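Histone-lysine N-methyltransferase, H3 lysine-9 specific SUVH4 (Arabidopsis thaliana, PDB 4QEO) methylates histone H3 using S-adenosyl-L-methionine and binds methylated DNA, coupling DNA methylation to epigenetic transcriptional repression. Local coordinates at residues A[292-298]-A[334-340]; A[331-335]-A[346-350]; A[285-289]-A[474-478]; A[22-27]-A[323-327]. One frame throughout, in Å; residues are numbered along the deposited sequence.

Contact 1: residues A[292-298]-A[334-340]. With ZN (zinc ion), chain F; ZN (zinc ion), chain H; ZN (zinc ion), chain G.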
loop_
_atom_site.group_PDB
_atom_site.type_symbol
_atom_site.label_atom_id
_atom_site.label_comp_id
_atom_site.label_asym_id
_atom_site.label_seq_id
_atom_site.Cartn_x
_atom_site.Cartn_y
_atom_site.Cartn_z
ATOM N N CYS A 292 5.449 -16.754 -26.584
ATOM C CA CYS A 292 5.421 -18.128 -26.091
ATOM C C CYS A 292 4.310 -18.939 -26.754
ATOM O O CYS A 292 3.425 -18.377 -27.401
ATOM C CB CYS A 292 5.229 -18.122 -24.569
ATOM S SG CYS A 292 3.602 -17.504 -23.989
ATOM N N ASN A 293 4.334 -20.255 -26.569
ATOM C CA ASN A 293 3.366 -21.120 -27.245
ATOM C C ASN A 293 2.328 -21.738 -26.315
ATOM O O ASN A 293 1.647 -22.690 -26.691
ATOM C CB ASN A 293 4.074 -22.224 -28.044
ATOM C CG ASN A 293 4.788 -23.219 -27.154
ATOM O OD1 ASN A 293 4.158 -24.053 -26.502
ATOM N ND2 ASN A 293 6.113 -23.140 -27.127
ATOM N N CYS A 294 2.205 -21.196 -25.107
ATOM C CA CYS A 294 1.268 -21.733 -24.127
ATOM C C CYS A 294 -0.176 -21.552 -24.588
ATOM O O CYS A 294 -0.480 -20.640 -25.346
ATOM C CB CYS A 294 1.483 -21.056 -22.767
ATOM S SG CYS A 294 3.215 -21.046 -22.215
ATOM N N ARG A 295 -1.064 -22.424 -24.133
ATOM C CA ARG A 295 -2.485 -22.274 -24.425
ATOM C C ARG A 295 -3.244 -21.784 -23.192
ATOM O O ARG A 295 -3.017 -22.270 -22.085
ATOM C CB ARG A 295 -3.069 -23.609 -24.882
ATOM C CG ARG A 295 -2.574 -24.090 -26.236
ATOM C CD ARG A 295 -2.815 -25.587 -26.389
ATOM N NE ARG A 295 -4.093 -25.989 -25.805
ATOM C CZ ARG A 295 -5.066 -26.601 -26.473
ATOM N NH1 ARG A 295 -4.911 -26.896 -27.756
ATOM N NH2 ARG A 295 -6.194 -26.925 -25.853
ATOM N N GLY A 296 -4.145 -20.827 -23.386
ATOM C CA GLY A 296 -5.000 -20.352 -22.312
ATOM C C GLY A 296 -4.317 -19.388 -21.362
ATOM O O GLY A 296 -4.517 -18.178 -21.458
ATOM N N SER A 297 -3.525 -19.924 -20.434
ATOM C CA SER A 297 -2.747 -19.099 -19.508
ATOM C C SER A 297 -1.359 -19.686 -19.273
ATOM O O SER A 297 -1.175 -20.896 -19.335
ATOM C CB SER A 297 -3.478 -18.938 -18.178
ATOM O OG SER A 297 -4.632 -18.133 -18.329
ATOM N N CYS A 298 -0.385 -18.823 -19.005
ATOM C CA CYS A 298 0.992 -19.267 -18.807
ATOM C C CYS A 298 1.253 -19.567 -17.332
ATOM O O CYS A 298 1.190 -18.668 -16.481
ATOM C CB CYS A 298 1.971 -18.222 -19.326
ATOM S SG CYS A 298 1.645 -17.766 -21.063
ATOM N N CYS A 334 3.760 -11.374 -21.719
ATOM C CA CYS A 334 3.220 -11.989 -22.915
ATOM C C CYS A 334 2.681 -10.898 -23.846
ATOM O O CYS A 334 2.224 -9.837 -23.398
ATOM C CB CYS A 334 2.137 -13.008 -22.551
ATOM S SG CYS A 334 2.759 -14.510 -21.694
ATOM N N GLY A 335 2.764 -11.156 -25.146
ATOM C CA GLY A 335 2.430 -10.153 -26.139
ATOM C C GLY A 335 1.508 -10.650 -27.239
ATOM O O GLY A 335 0.870 -11.687 -27.100
ATOM N N PRO A 336 1.435 -9.898 -28.341
ATOM C CA PRO A 336 0.523 -10.121 -29.472
ATOM C C PRO A 336 0.643 -11.506 -30.128
ATOM O O PRO A 336 -0.361 -12.038 -30.619
ATOM C CB PRO A 336 0.937 -9.024 -30.464
ATOM C CG PRO A 336 1.455 -7.920 -29.583
ATOM C CD PRO A 336 2.202 -8.645 -28.490
ATOM N N HIS A 337 1.844 -12.075 -30.139
ATOM C CA HIS A 337 2.046 -13.393 -30.732
ATOM C C HIS A 337 2.019 -14.570 -29.755
ATOM O O HIS A 337 2.179 -15.720 -30.178
ATOM C CB HIS A 337 3.333 -13.425 -31.576
ATOM C CG HIS A 337 3.248 -12.602 -32.819
ATOM N ND1 HIS A 337 3.952 -11.430 -32.986
ATOM C CD2 HIS A 337 2.501 -12.755 -33.937
ATOM C CE1 HIS A 337 3.662 -10.908 -34.164
ATOM N NE2 HIS A 337 2.785 -11.695 -34.761
ATOM N N CYS A 338 1.845 -14.307 -28.457
ATOM C CA CYS A 338 1.759 -15.406 -27.499
ATOM C C CYS A 338 0.452 -16.172 -27.664
ATOM O O CYS A 338 -0.579 -15.593 -28.007
ATOM C CB CYS A 338 1.901 -14.915 -26.049
ATOM S SG CYS A 338 3.526 -14.212 -25.698
ATOM N N GLY A 339 0.502 -17.474 -27.399
ATOM C CA GLY A 339 -0.648 -18.335 -27.598
ATOM C C GLY A 339 -1.702 -18.177 -26.521
ATOM O O GLY A 339 -2.822 -18.655 -26.673
ATOM N N CYS A 340 -1.335 -17.502 -25.432
ATOM C CA CYS A 340 -2.203 -17.333 -24.278
ATOM C C CYS A 340 -3.242 -16.251 -24.519
ATOM O O CYS A 340 -3.011 -15.305 -25.282
ATOM C CB CYS A 340 -1.367 -16.955 -23.056
ATOM S SG CYS A 340 -0.410 -15.434 -23.299
HETATM ZN ZN ZN F . 4.065 -15.302 -23.649
HETATM ZN ZN ZN H . 3.646 -18.695 -21.965
HETATM ZN ZN ZN G . 0.938 -15.738 -21.343
#
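Six cysteines, three from each loop, turn their thiolates onto three zinc ions here. C292, with chi1 in the p well, places its SG 2.3 Å from ZN of chain F and 2.4 Å from ZN of chain H, bridging the two. C298 and C334 both adopt m and bridge as well: C298 SG lies 2.4 Å from ZN of chain H and 2.2 Å from ZN of chain G, and C334 SG lies 2.2 Å from ZN of chain G and 2.5 Å from ZN of chain F. C294 (m), C338 (m) and C340 (p) each bind a single zinc. This is the triangular Zn3Cys9 cluster of the pre-SET domain, whose remaining ligands are C304, C306 and C344. Backbone amides also reach the sulfur of C338: C292 N donates to C338 SG at 3.3 Å and G335 N, opening the type I turn to C338, at 3.2 Å. G339 N returns a bond to C292 O at 3.1 Å. At G339 a side chain would point toward the other loop and clash with C294 O, so glycine lets the two loops close up, while G296, with phi 79°, takes a conformation that favours glycine.

Contact 2: residues A[331-335]-A[346-350]. With ZN (zinc ion), chain F; ZN (zinc ion), chain G.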
loop_
_atom_site.group_PDB
_atom_site.type_symbol
_atom_site.label_atom_id
_atom_site.label_comp_id
_atom_site.label_asym_id
_atom_site.label_seq_id
_atom_site.Cartn_x
_atom_site.Cartn_y
_atom_site.Cartn_z
ATOM N N VAL A 331 10.293 -6.009 -16.925
ATOM C CA VAL A 331 9.380 -7.144 -16.854
ATOM C C VAL A 331 9.029 -7.553 -18.286
ATOM O O VAL A 331 8.770 -6.699 -19.131
ATOM C CB VAL A 331 8.090 -6.796 -16.034
ATOM C CG1 VAL A 331 6.997 -7.834 -16.247
ATOM C CG2 VAL A 331 8.405 -6.670 -14.554
ATOM N N PHE A 332 9.059 -8.853 -18.561
ATOM C CA PHE A 332 8.744 -9.367 -19.889
ATOM C C PHE A 332 7.369 -10.012 -19.895
ATOM O O PHE A 332 7.194 -11.140 -19.431
ATOM C CB PHE A 332 9.783 -10.388 -20.340
ATOM C CG PHE A 332 11.130 -9.797 -20.660
ATOM C CD1 PHE A 332 11.393 -9.269 -21.915
ATOM C CD2 PHE A 332 12.142 -9.794 -19.717
ATOM C CE1 PHE A 332 12.641 -8.739 -22.220
ATOM C CE2 PHE A 332 13.391 -9.267 -20.015
ATOM C CZ PHE A 332 13.639 -8.741 -21.271
ATOM N N GLU A 333 6.395 -9.283 -20.417
ATOM C CA GLU A 333 5.035 -9.770 -20.474
ATOM C C GLU A 333 4.763 -10.508 -21.772
ATOM O O GLU A 333 5.434 -10.294 -22.791
ATOM C CB GLU A 333 4.044 -8.615 -20.329
ATOM C CG GLU A 333 3.818 -8.175 -18.886
ATOM C CD GLU A 333 2.731 -7.116 -18.740
ATOM O OE1 GLU A 333 2.144 -6.690 -19.758
ATOM O OE2 GLU A 333 2.463 -6.705 -17.596
ATOM N N CYS A 334 3.760 -11.374 -21.719
ATOM C CA CYS A 334 3.220 -11.989 -22.915
ATOM C C CYS A 334 2.681 -10.898 -23.846
ATOM O O CYS A 334 2.224 -9.837 -23.398
ATOM C CB CYS A 334 2.137 -13.008 -22.551
ATOM S SG CYS A 334 2.759 -14.510 -21.694
ATOM N N GLY A 335 2.764 -11.156 -25.146
ATOM C CA GLY A 335 2.430 -10.153 -26.139
ATOM C C GLY A 335 1.508 -10.650 -27.239
ATOM O O GLY A 335 0.870 -11.687 -27.100
ATOM N N ASN A 346 0.739 -13.321 -16.828
ATOM C CA ASN A 346 1.881 -12.619 -17.395
ATOM C C ASN A 346 1.478 -11.528 -18.395
ATOM O O ASN A 346 2.313 -11.004 -19.118
ATOM C CB ASN A 346 2.914 -13.579 -17.984
ATOM C CG ASN A 346 4.308 -12.981 -18.001
ATOM O OD1 ASN A 346 4.728 -12.347 -17.040
ATOM N ND2 ASN A 346 5.015 -13.138 -19.114
ATOM N N ARG A 347 0.196 -11.183 -18.405
ATOM C CA ARG A 347 -0.266 -9.966 -19.050
ATOM C C ARG A 347 -0.827 -8.981 -18.010
ATOM O O ARG A 347 -1.634 -8.124 -18.355
ATOM C CB ARG A 347 -1.356 -10.292 -20.080
ATOM C CG ARG A 347 -0.920 -11.256 -21.194
ATOM C CD ARG A 347 -2.089 -11.557 -22.115
ATOM N NE ARG A 347 -1.755 -12.415 -23.257
ATOM C CZ ARG A 347 -1.312 -11.962 -24.428
ATOM N NH1 ARG A 347 -1.102 -10.668 -24.608
ATOM N NH2 ARG A 347 -1.067 -12.806 -25.426
ATOM N N THR A 348 -0.409 -9.103 -16.749
ATOM C CA THR A 348 -0.975 -8.251 -15.681
ATOM C C THR A 348 -1.201 -6.756 -15.999
ATOM O O THR A 348 -2.309 -6.256 -15.800
ATOM C CB THR A 348 -0.215 -8.426 -14.356
ATOM O OG1 THR A 348 -0.455 -9.747 -13.865
ATOM C CG2 THR A 348 -0.680 -7.398 -13.296
ATOM N N SER A 349 -0.198 -6.054 -16.533
ATOM C CA SER A 349 -0.357 -4.611 -16.760
ATOM C C SER A 349 -1.203 -4.248 -17.981
ATOM O O SER A 349 -1.473 -3.071 -18.227
ATOM C CB SER A 349 0.997 -3.903 -16.840
ATOM O OG SER A 349 1.612 -4.132 -18.087
ATOM N N GLN A 350 -1.631 -5.253 -18.737
ATOM C CA GLN A 350 -2.408 -5.007 -19.949
ATOM C C GLN A 350 -3.897 -4.989 -19.641
ATOM O O GLN A 350 -4.723 -4.644 -20.483
ATOM C CB GLN A 350 -2.126 -6.086 -20.998
ATOM C CG GLN A 350 -0.707 -6.065 -21.546
ATOM C CD GLN A 350 -0.315 -7.379 -22.233
ATOM O OE1 GLN A 350 -1.130 -8.027 -22.908
ATOM N NE2 GLN A 350 0.937 -7.769 -22.065
HETATM ZN ZN ZN F . 4.065 -15.302 -23.649
HETATM ZN ZN ZN G . 0.938 -15.738 -21.343
#
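One edge of the pre-SET zinc cluster is held here, where the chain leaves strand 331-332 and enters C334, whose SG bridges ZN of chain F (2.5 Å) and ZN of chain G (2.2 Å). N346 grips the backbone at two points: its ND2 donates to F332 O at 3.0 Å, and its O accepts from C334 N at 3.0 Å. N346 ND2 also makes a weak bond of 3.7 Å to C334 SG. The buried carboxylate of E333 is well satisfied. E333 OE2 receives S349 N (2.9 Å) and S349 OG (2.8 Å), E333 OE1 receives Q350 NE2 (2.8 Å), and R483 of the SET domain adds a salt bridge. Q350 NE2 reaches C334 O as well, at 2.8 Å. R347 lays its guanidinium with one face over the C334 backbone and donates from NH2 to G335 O at 2.8 Å, while its NH1 is steadied by Q350 OE1 at 3.1 Å. Polar side chains and one backbone bond thus hold the chain around a bridging cysteine of the triangular three-zinc cluster characteristic of Suvar3-9 pre-SET domains.

Contact 3: residues A[285-289]-A[474-478]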
loop_
_atom_site.group_PDB
_atom_site.type_symbol
_atom_site.label_atom_id
_atom_site.label_comp_id
_atom_site.label_asym_id
_atom_site.label_seq_id
_atom_site.Cartn_x
_atom_site.Cartn_y
_atom_site.Cartn_z
ATOM N N ILE A 285 9.359 1.726 -35.195
ATOM C CA ILE A 285 8.691 0.626 -34.505
ATOM C C ILE A 285 9.551 -0.628 -34.590
ATOM O O ILE A 285 9.767 -1.159 -35.672
ATOM C CB ILE A 285 7.291 0.361 -35.080
ATOM C CG1 ILE A 285 6.513 1.675 -35.172
ATOM C CG2 ILE A 285 6.542 -0.636 -34.210
ATOM C CD1 ILE A 285 5.144 1.532 -35.790
ATOM N N PRO A 286 10.056 -1.094 -33.438
ATOM C CA PRO A 286 10.958 -2.247 -33.334
ATOM C C PRO A 286 10.306 -3.497 -33.884
ATOM O O PRO A 286 9.087 -3.516 -34.013
ATOM C CB PRO A 286 11.140 -2.413 -31.821
ATOM C CG PRO A 286 10.801 -1.101 -31.244
ATOM C CD PRO A 286 9.721 -0.543 -32.117
ATOM N N LYS A 287 11.089 -4.524 -34.191
ATOM C CA LYS A 287 10.526 -5.795 -34.634
ATOM C C LYS A 287 9.723 -6.447 -33.511
ATOM O O LYS A 287 10.103 -6.367 -32.330
ATOM C CB LYS A 287 11.626 -6.738 -35.132
ATOM C CG LYS A 287 12.717 -7.044 -34.115
ATOM C CD LYS A 287 13.689 -8.093 -34.649
ATOM C CE LYS A 287 14.736 -8.466 -33.606
ATOM N NZ LYS A 287 15.546 -9.642 -34.027
ATOM N N SER A 288 8.607 -7.077 -33.871
ATOM C CA SER A 288 7.741 -7.732 -32.885
ATOM C C SER A 288 8.442 -8.908 -32.221
ATOM O O SER A 288 9.222 -9.603 -32.865
ATOM C CB SER A 288 6.449 -8.221 -33.541
ATOM O OG SER A 288 5.715 -7.137 -34.076
ATOM N N SER A 289 8.176 -9.126 -30.933
ATOM C CA SER A 289 8.731 -10.287 -30.237
ATOM C C SER A 289 8.032 -11.570 -30.678
ATOM O O SER A 289 6.922 -11.534 -31.212
ATOM C CB SER A 289 8.662 -10.116 -28.712
ATOM O OG SER A 289 7.648 -9.202 -28.352
ATOM N N SER A 474 6.522 -6.107 -23.967
ATOM C CA SER A 474 5.508 -7.119 -24.295
ATOM C C SER A 474 5.373 -7.299 -25.795
ATOM O O SER A 474 5.364 -8.429 -26.294
ATOM C CB SER A 474 4.139 -6.743 -23.719
ATOM O OG SER A 474 3.819 -5.383 -23.993
ATOM N N SER A 475 5.255 -6.190 -26.515
ATOM C CA SER A 475 5.101 -6.281 -27.972
ATOM C C SER A 475 6.433 -6.306 -28.709
ATOM O O SER A 475 6.481 -6.699 -29.869
ATOM C CB SER A 475 4.228 -5.154 -28.517
ATOM O OG SER A 475 4.898 -3.914 -28.408
ATOM N N HIS A 476 7.506 -5.893 -28.039
ATOM C CA HIS A 476 8.846 -5.943 -28.632
ATOM C C HIS A 476 9.933 -5.988 -27.554
ATOM O O HIS A 476 9.633 -5.985 -26.363
ATOM C CB HIS A 476 9.081 -4.751 -29.563
ATOM C CG HIS A 476 9.016 -3.425 -28.867
ATOM N ND1 HIS A 476 9.979 -3.001 -27.978
ATOM C CD2 HIS A 476 8.103 -2.429 -28.935
ATOM C CE1 HIS A 476 9.661 -1.801 -27.525
ATOM N NE2 HIS A 476 8.526 -1.431 -28.092
ATOM N N GLN A 477 11.189 -6.025 -27.989
ATOM C CA GLN A 477 12.330 -6.219 -27.099
ATOM C C GLN A 477 13.285 -5.040 -27.126
ATOM O O GLN A 477 14.450 -5.181 -26.775
ATOM C CB GLN A 477 13.112 -7.463 -27.501
ATOM C CG GLN A 477 13.303 -8.471 -26.399
ATOM C CD GLN A 477 12.281 -9.579 -26.468
ATOM O OE1 GLN A 477 11.192 -9.467 -25.909
ATOM N NE2 GLN A 477 12.621 -10.655 -27.168
ATOM N N ASP A 478 12.795 -3.882 -27.548
ATOM C CA ASP A 478 13.620 -2.680 -27.601
ATOM C C ASP A 478 13.451 -1.839 -26.329
ATOM O O ASP A 478 12.515 -1.057 -26.200
ATOM C CB ASP A 478 13.291 -1.868 -28.866
ATOM C CG ASP A 478 14.380 -0.874 -29.231
ATOM O OD1 ASP A 478 15.054 -0.365 -28.312
ATOM O OD2 ASP A 478 14.564 -0.606 -30.441
#
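Hydrogen bonding between these two loops is sparse and centres on S289. S289 N donates to S475 O at 3.1 Å with a nearly straight geometry, and S289 OG lies 3.2 Å from S474 O, a weak bond at best. Beside them runs a CA-H...O contact, S288 CA to S475 O at 3.4 Å, so that one carbonyl receives two neighbouring residues of the pre-SET segment. A CH-pi contact forms the other end. P286 CG sits 3.7 Å from the centroid of the H476 ring, only 5° off the ring normal and so over its face; P286 CG also lies 3.5 Å from D478 CB. H476 ND1 accepts from D478 N at 3.0 Å, which helps orient the ring. Van der Waals contact adds K287 O, 3.4 Å from H476 CB, in the middle, and Q477 OE1, 3.8 Å from S289 CB, at the serine end. D478 pairs with R480 and S474 OG bonds to R483, both outside the contact. With one good backbone bond, one proline-histidine CH-pi contact and no salt bridge across, this modest surface junction between pre-SET and SET rests on backbone polarity and shape rather than charge.

Contact 4: residues A[22-27]-A[323-327]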
loop_
_atom_site.group_PDB
_atom_site.type_symbol
_atom_site.label_atom_id
_atom_site.label_comp_id
_atom_site.label_asym_id
_atom_site.label_seq_id
_atom_site.Cartn_x
_atom_site.Cartn_y
_atom_site.Cartn_z
ATOM N N ASN A 22 5.766 -7.372 2.271
ATOM C CA ASN A 22 4.942 -7.619 1.083
ATOM C C ASN A 22 5.659 -8.517 0.086
ATOM O O ASN A 22 5.057 -9.404 -0.534
ATOM C CB ASN A 22 4.565 -6.313 0.380
ATOM C CG ASN A 22 3.701 -6.555 -0.850
ATOM O OD1 ASN A 22 2.528 -6.911 -0.732
ATOM N ND2 ASN A 22 4.280 -6.380 -2.032
ATOM N N LYS A 23 6.954 -8.273 -0.074
ATOM C CA LYS A 23 7.739 -9.072 -1.003
ATOM C C LYS A 23 7.766 -10.531 -0.556
ATOM O O LYS A 23 7.483 -11.445 -1.353
ATOM C CB LYS A 23 9.153 -8.507 -1.147
ATOM C CG LYS A 23 10.072 -9.299 -2.097
ATOM C CD LYS A 23 11.473 -8.701 -2.040
ATOM C CE LYS A 23 12.556 -9.756 -2.075
ATOM N NZ LYS A 23 13.045 -9.952 -3.455
ATOM N N GLN A 24 8.085 -10.756 0.718
ATOM C CA GLN A 24 8.107 -12.131 1.221
ATOM C C GLN A 24 6.743 -12.826 1.116
ATOM O O GLN A 24 6.644 -13.991 0.731
ATOM C CB GLN A 24 8.617 -12.166 2.665
ATOM C CG GLN A 24 10.045 -11.692 2.813
ATOM C CD GLN A 24 11.050 -12.685 2.242
ATOM O OE1 GLN A 24 10.687 -13.772 1.789
ATOM N NE2 GLN A 24 12.321 -12.318 2.280
ATOM N N TYR A 25 5.694 -12.101 1.476
ATOM C CA TYR A 25 4.336 -12.597 1.362
ATOM C C TYR A 25 4.013 -13.047 -0.055
ATOM O O TYR A 25 3.535 -14.154 -0.255
ATOM C CB TYR A 25 3.362 -11.502 1.778
ATOM C CG TYR A 25 1.912 -11.756 1.452
ATOM C CD1 TYR A 25 1.220 -12.806 2.028
ATOM C CD2 TYR A 25 1.212 -10.890 0.612
ATOM C CE1 TYR A 25 -0.130 -13.012 1.762
ATOM C CE2 TYR A 25 -0.136 -11.084 0.338
ATOM C CZ TYR A 25 -0.798 -12.150 0.903
ATOM O OH TYR A 25 -2.135 -12.338 0.622
ATOM N N LEU A 26 4.249 -12.181 -1.035
ATOM C CA LEU A 26 3.906 -12.544 -2.405
ATOM C C LEU A 26 4.755 -13.722 -2.900
ATOM O O LEU A 26 4.265 -14.567 -3.655
ATOM C CB LEU A 26 4.000 -11.338 -3.339
ATOM C CG LEU A 26 2.997 -10.228 -3.023
ATOM C CD1 LEU A 26 3.260 -8.992 -3.891
ATOM C CD2 LEU A 26 1.572 -10.718 -3.205
ATOM N N LEU A 27 6.012 -13.787 -2.466
ATOM C CA LEU A 27 6.830 -14.950 -2.788
ATOM C C LEU A 27 6.247 -16.232 -2.208
ATOM O O LEU A 27 6.300 -17.277 -2.857
ATOM C CB LEU A 27 8.268 -14.782 -2.316
ATOM C CG LEU A 27 9.180 -13.833 -3.081
ATOM C CD1 LEU A 27 10.415 -13.537 -2.239
ATOM C CD2 LEU A 27 9.587 -14.417 -4.448
ATOM N N ARG A 323 -0.473 -9.374 -9.252
ATOM C CA ARG A 323 0.358 -8.446 -8.491
ATOM C C ARG A 323 1.834 -8.686 -8.798
ATOM O O ARG A 323 2.297 -9.829 -8.842
ATOM C CB ARG A 323 0.077 -8.563 -6.982
ATOM C CG ARG A 323 -1.234 -7.886 -6.549
ATOM C CD ARG A 323 -1.693 -8.300 -5.133
ATOM N NE ARG A 323 -0.822 -7.769 -4.086
ATOM C CZ ARG A 323 -1.027 -7.936 -2.776
ATOM N NH1 ARG A 323 -2.082 -8.619 -2.341
ATOM N NH2 ARG A 323 -0.180 -7.408 -1.896
ATOM N N LEU A 324 2.559 -7.605 -9.051
ATOM C CA LEU A 324 3.989 -7.698 -9.301
ATOM C C LEU A 324 4.661 -8.051 -7.993
ATOM O O LEU A 324 4.420 -7.400 -6.974
ATOM C CB LEU A 324 4.529 -6.368 -9.817
ATOM C CG LEU A 324 6.019 -6.311 -10.143
ATOM C CD1 LEU A 324 6.348 -7.254 -11.317
ATOM C CD2 LEU A 324 6.396 -4.881 -10.479
ATOM N N ILE A 325 5.494 -9.080 -8.010
ATOM C CA ILE A 325 6.143 -9.531 -6.786
ATOM C C ILE A 325 7.185 -8.524 -6.297
ATOM O O ILE A 325 7.247 -8.217 -5.109
ATOM C CB ILE A 325 6.759 -10.940 -6.960
ATOM C CG1 ILE A 325 5.644 -11.974 -7.153
ATOM C CG2 ILE A 325 7.616 -11.315 -5.761
ATOM C CD1 ILE A 325 6.107 -13.297 -7.688
ATOM N N GLU A 326 7.999 -8.023 -7.217
ATOM C CA GLU A 326 9.030 -7.046 -6.886
ATOM C C GLU A 326 9.515 -6.318 -8.142
ATOM O O GLU A 326 9.384 -6.814 -9.260
ATOM C CB GLU A 326 10.216 -7.734 -6.212
ATOM C CG GLU A 326 10.917 -8.741 -7.118
ATOM C CD GLU A 326 11.985 -9.542 -6.399
ATOM O OE1 GLU A 326 12.877 -8.922 -5.776
ATOM O OE2 GLU A 326 11.924 -10.791 -6.451
ATOM N N SER A 327 10.089 -5.143 -7.931
ATOM C CA SER A 327 10.587 -4.318 -9.007
ATOM C C SER A 327 11.757 -5.006 -9.685
ATOM O O SER A 327 12.494 -5.768 -9.054
ATOM C CB SER A 327 11.022 -2.961 -8.463
ATOM O OG SER A 327 11.387 -2.094 -9.519
HETATM O O HOH W 1 -3.562 -9.915 -0.020
#
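A short salt bridge, K23 NZ to E326 OE1 at 2.5 Å, is the strongest link between helix 10-30 and the turn after strand 323-324. K23 is t at chi1 and chi2 and then bends at chi3 and chi4 to bring NZ to E326, whose CA-to-CB bond points toward the helix. A second polar patch surrounds R323, whose NH2 lies 3.0 Å from N22 OD1. Water 1 links the segments too, accepting from R323 NH1 at 3.0 Å and hydrogen-bonding Y25 OH at 2.9 Å. N320 and the A377 carbonyl take further bonds from the guanidinium, so it is fixed from several directions. L26 lies over one face of that group, with its CD2 3.8 Å from R323 CZ, and forms the apolar core together with I325: L26 CB is 4.2 Å from I325 CG1. L27 CD2 extends the patch, 3.9 Å from I325 CG2. The N-terminal helix thereby packs against the pre-SET region, L26 also meeting V317 of strand 316-317, which pairs antiparallel with strand 323-324. On the helix's other flanks Q24 and Y25 touch helix 36-46, while L324 turns away to F468 and Q470 of strand 467-473.

Contact 4 opens first, on the N-terminal helix, and closes in pre-SET beyond the SRA domain; it crosses contacts 1 and 3 and precedes contact 2 in series. Contacts 1 and 2, centres 10 Å apart, share C334, G335 and two zinc ions, and R347 of contact 2 reaches C340. Both nest within the loop closed by contact 3, its centre 15 and 13 Å from theirs. Strand 331-332 of contact 2 pairs with strand 467-473, which leads into 474-478. The centre of contact 4 is about 16 Å from that of contact 2, which it touches through L324 and V331, and about 23 Å from that of contact 1. The pre-SET region thus bridges the N-terminal helix and the catalytic SET domain.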